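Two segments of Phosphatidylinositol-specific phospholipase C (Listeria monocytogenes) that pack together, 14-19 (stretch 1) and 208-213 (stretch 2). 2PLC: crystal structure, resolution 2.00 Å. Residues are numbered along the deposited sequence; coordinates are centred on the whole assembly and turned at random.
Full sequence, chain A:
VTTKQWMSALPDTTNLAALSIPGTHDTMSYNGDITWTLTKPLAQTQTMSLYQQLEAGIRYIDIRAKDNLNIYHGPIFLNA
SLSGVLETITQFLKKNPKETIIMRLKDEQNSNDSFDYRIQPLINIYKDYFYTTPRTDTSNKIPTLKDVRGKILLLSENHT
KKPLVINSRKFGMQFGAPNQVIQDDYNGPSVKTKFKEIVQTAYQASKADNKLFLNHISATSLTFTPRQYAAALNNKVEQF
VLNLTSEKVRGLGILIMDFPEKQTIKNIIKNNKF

Stretch 1 (14-19) TNLAAL
Stretch 2 208-213: ADNKLF

Stretch 1 begins extended, with Thr14 at phi/psi -66/135° and Asn15 at -83/149°, and then tightens into a short 3-10 segment at Leu16 (-62/-31°) and Ala17 (-74/-16°). Ala18, at -90/11°, continues the turn, and Leu19 (-111/163°) is extended again. The turn is held by a hydrogen bond from Ala18 N to Asn15 O, 3.1 Å, and by a weak one from Leu19 N to Leu16 O, 3.4 Å. Stretch 2 is irregular at first: Ala208 (-93/159°) is extended, Asp209 (-144/3°) and Asn210 (-116/11°) bend the chain, and Lys211 (-136/150°) straightens it into the strand that starts with Leu212 (-94/126°) and Phe213 (-106/118°). The two backbones come closest in register at Ala17 and Leu212, whose CA atoms lie 5.3 Å apart.

Ala17 is the centre of the contact. Its CA-to-CB bond points toward stretch 2, and the methyl meets backbone carbonyls: Ala17 CB lies 3.3 Å from Lys211 O and 3.5 Å from Asp209 O. A side chain of one carbon suits so close an approach of the main chains. No direct hydrogen bond joins the stretches, but one water lies between them, its oxygen within hydrogen-bonding distance of Ala17 O (2.9 Å) and Lys211 O (2.8 Å). Two carbonyls cannot bond each other, and a water can stand between them as a donor; other acceptors also lie in its reach, so how its protons are shared is open.

Asn15 (chi1 t, -168°; chi2 -93°) folds its amide back over the turn, where OD1 accepts a hydrogen bond from Ala17 N at 2.9 Å, with an N-H...O angle of 162°. An asparagine just before a 3-10 segment can thus satisfy an amide that the turn leaves free. The same OD1 stands 4.0 Å from Asp209 O, a contact between two acceptors and no bond.

Leu212 (chi1 m, -90°; chi2 t, 179°) leaves its backbone sideways, but its end comes nearer to stretch 1: CD2 lies 4.4 Å from both Ala17 CA and Leu16 O. This buried leucine packs its methyl against the 3-10 backbone. Leu16, also buried, points sideways with chi1 between wells at -132° and chi2 p at 53°.

At the exposed margin, Asp209 (chi1 m, -75°; chi2 -77°) starts sideways and brings OD1 to 3.9 Å from Ala18 CB; the residue is poorly ordered, so the position of this carboxylate is less certain. The CA-to-CB bonds of Asn210 (chi1 p, 65°) and Lys211 (m, t, t, p) point away from stretch 1, and neither side chain comes within 5 Å of it.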

ATOM      1  N   THR A  14       5.868  -0.333 -19.102  1.00 34.24           N
ATOM      2  CA  THR A  14       4.780   0.372 -18.427  1.00 29.52           C
ATOM      3  C   THR A  14       5.276   1.023 -17.146  1.00 28.02           C
ATOM      4  O   THR A  14       6.019   0.412 -16.382  1.00 29.98           O
ATOM      5  CB  THR A  14       3.614  -0.569 -18.073  1.00 33.08           C
ATOM      6  OG1 THR A  14       3.191  -1.269 -19.249  1.00 42.66           O
ATOM      7  CG2 THR A  14       2.435   0.229 -17.524  1.00 25.20           C
ATOM      8  N   ASN A  15       4.889   2.279 -16.937  1.00 30.04           N
ATOM      9  CA  ASN A  15       5.288   3.003 -15.735  1.00 31.50           C
ATOM     10  C   ASN A  15       4.345   2.646 -14.587  1.00 27.88           C
ATOM     11  O   ASN A  15       3.172   2.338 -14.799  1.00 29.01           O
ATOM     12  CB  ASN A  15       5.280   4.511 -15.978  1.00 28.15           C
ATOM     13  CG  ASN A  15       5.954   5.282 -14.860  1.00 31.48           C
ATOM     14  OD1 ASN A  15       5.304   5.727 -13.919  1.00 36.46           O
ATOM     15  ND2 ASN A  15       7.265   5.435 -14.955  1.00 33.50           N
ATOM     16  N   LEU A  16       4.870   2.672 -13.373  1.00 24.46           N
ATOM     17  CA  LEU A  16       4.076   2.336 -12.203  1.00 26.93           C
ATOM     18  C   LEU A  16       2.897   3.292 -12.018  1.00 24.14           C
ATOM     19  O   LEU A  16       1.846   2.893 -11.525  1.00 20.97           O
ATOM     20  CB  LEU A  16       4.968   2.342 -10.958  1.00 28.24           C
ATOM     21  CG  LEU A  16       4.904   1.156  -9.994  1.00 30.41           C
ATOM     22  CD1 LEU A  16       5.117  -0.155 -10.736  1.00 34.20           C
ATOM     23  CD2 LEU A  16       5.971   1.331  -8.932  1.00 26.86           C
ATOM     24  N   ALA A  17       3.067   4.545 -12.437  1.00 27.45           N
ATOM     25  CA  ALA A  17       2.014   5.559 -12.308  1.00 23.59           C
ATOM     26  C   ALA A  17       0.874   5.382 -13.306  1.00 23.04           C
ATOM     27  O   ALA A  17      -0.202   5.959 -13.146  1.00 26.22           O
ATOM     28  CB  ALA A  17       2.606   6.947 -12.435  1.00 22.79           C
ATOM     29  N   ALA A  18       1.115   4.578 -14.334  1.00 24.32           N
ATOM     30  CA  ALA A  18       0.119   4.310 -15.361  1.00 24.93           C
ATOM     31  C   ALA A  18      -0.764   3.107 -15.020  1.00 26.10           C
ATOM     32  O   ALA A  18      -1.541   2.646 -15.860  1.00 23.95           O
ATOM     33  CB  ALA A  18       0.811   4.075 -16.690  1.00 30.66           C
ATOM     34  N   LEU A  19      -0.678   2.626 -13.782  1.00 22.64           N
ATOM     35  CA  LEU A  19      -1.453   1.455 -13.365  1.00 22.64           C
ATOM     36  C   LEU A  19      -2.567   1.705 -12.357  1.00 20.94           C
ATOM     37  O   LEU A  19      -2.608   2.738 -11.686  1.00 21.62           O
ATOM     38  CB  LEU A  19      -0.519   0.398 -12.765  1.00 16.12           C
ATOM     39  CG  LEU A  19       0.617  -0.191 -13.596  1.00 19.94           C
ATOM     40  CD1 LEU A  19       1.474  -1.082 -12.714  1.00 23.94           C
ATOM     41  CD2 LEU A  19       0.055  -0.973 -14.757  1.00 25.48           C
ATOM     42  N   ALA A 208      -3.082  12.164 -15.114  1.00 47.20           N
ATOM     43  CA  ALA A 208      -1.649  12.310 -14.860  1.00 50.66           C
ATOM     44  C   ALA A 208      -0.944  10.978 -15.108  1.00 52.97           C
ATOM     45  O   ALA A 208      -1.582   9.922 -15.096  1.00 56.99           O
ATOM     46  CB  ALA A 208      -1.409  12.777 -13.428  1.00 46.43           C
ATOM     47  N   ASP A 209       0.365  11.031 -15.344  1.00 52.16           N
ATOM     48  CA  ASP A 209       1.156   9.822 -15.595  1.00 56.79           C
ATOM     49  C   ASP A 209       2.562   9.904 -15.007  1.00 49.71           C
ATOM     50  O   ASP A 209       3.367   8.983 -15.164  1.00 50.52           O
ATOM     51  CB  ASP A 209       1.248   9.535 -17.099  1.00 70.48           C
ATOM     52  CG  ASP A 209      -0.040   8.958 -17.663  1.00 84.38           C
ATOM     53  OD1 ASP A 209      -0.299   7.752 -17.447  1.00 89.01           O
ATOM     54  OD2 ASP A 209      -0.796   9.711 -18.317  1.00 91.79           O
ATOM     55  N   ASN A 210       2.841  11.002 -14.316  1.00 42.53           N
ATOM     56  CA  ASN A 210       4.147  11.219 -13.710  1.00 42.14           C
ATOM     57  C   ASN A 210       4.080  11.293 -12.184  1.00 38.31           C
ATOM     58  O   ASN A 210       5.060  11.662 -11.535  1.00 42.74           O
ATOM     59  CB  ASN A 210       4.769  12.503 -14.270  1.00 50.12           C
ATOM     60  CG  ASN A 210       3.983  13.753 -13.890  1.00 57.62           C
ATOM     61  OD1 ASN A 210       4.570  14.793 -13.594  1.00 66.30           O
ATOM     62  ND2 ASN A 210       2.654  13.653 -13.892  1.00 53.78           N
ATOM     63  N   LYS A 211       2.926  10.942 -11.618  1.00 36.46           N
ATOM     64  CA  LYS A 211       2.737  10.975 -10.170  1.00 27.73           C
ATOM     65  C   LYS A 211       2.018   9.752  -9.632  1.00 25.19           C
ATOM     66  O   LYS A 211       1.218   9.131 -10.329  1.00 25.65           O
ATOM     67  CB  LYS A 211       1.966  12.231  -9.755  1.00 31.96           C
ATOM     68  CG  LYS A 211       2.823  13.474  -9.631  1.00 33.06           C
ATOM     69  CD  LYS A 211       1.990  14.670  -9.221  1.00 37.91           C
ATOM     70  CE  LYS A 211       2.859  15.812  -8.718  1.00 42.16           C
ATOM     71  NZ  LYS A 211       3.814  16.322  -9.739  1.00 54.74           N
ATOM     72  N   LEU A 212       2.336   9.393  -8.392  1.00 20.62           N
ATOM     73  CA  LEU A 212       1.699   8.256  -7.738  1.00 21.62           C
ATOM     74  C   LEU A 212       0.521   8.757  -6.918  1.00 20.74           C
ATOM     75  O   LEU A 212       0.670   9.678  -6.117  1.00 23.87           O
ATOM     76  CB  LEU A 212       2.678   7.531  -6.813  1.00 29.21           C
ATOM     77  CG  LEU A 212       3.517   6.400  -7.402  1.00 24.63           C
ATOM     78  CD1 LEU A 212       4.422   5.841  -6.325  1.00 28.19           C
ATOM     79  CD2 LEU A 212       2.610   5.309  -7.948  1.00 27.47           C
ATOM     80  N   PHE A 213      -0.652   8.179  -7.159  1.00 16.21           N
ATOM     81  CA  PHE A 213      -1.859   8.556  -6.433  1.00 20.48           C
ATOM     82  C   PHE A 213      -2.247   7.486  -5.415  1.00 22.78           C
ATOM     83  O   PHE A 213      -2.485   6.330  -5.780  1.00 23.62           O
ATOM     84  CB  PHE A 213      -3.022   8.777  -7.400  1.00 18.74           C
ATOM     85  CG  PHE A 213      -2.964  10.087  -8.139  1.00 23.07           C
ATOM     86  CD1 PHE A 213      -2.057  10.279  -9.176  1.00 23.12           C
ATOM     87  CD2 PHE A 213      -3.830  11.124  -7.808  1.00 23.03           C
ATOM     88  CE1 PHE A 213      -2.013  11.487  -9.871  1.00 24.88           C
ATOM     89  CE2 PHE A 213      -3.795  12.333  -8.497  1.00 23.85           C
ATOM     90  CZ  PHE A 213      -2.885  12.514  -9.529  1.00 25.66           C
TER
HETATM   91  O   HOH W   1      -0.985   8.370 -11.837  1.00 41.76           O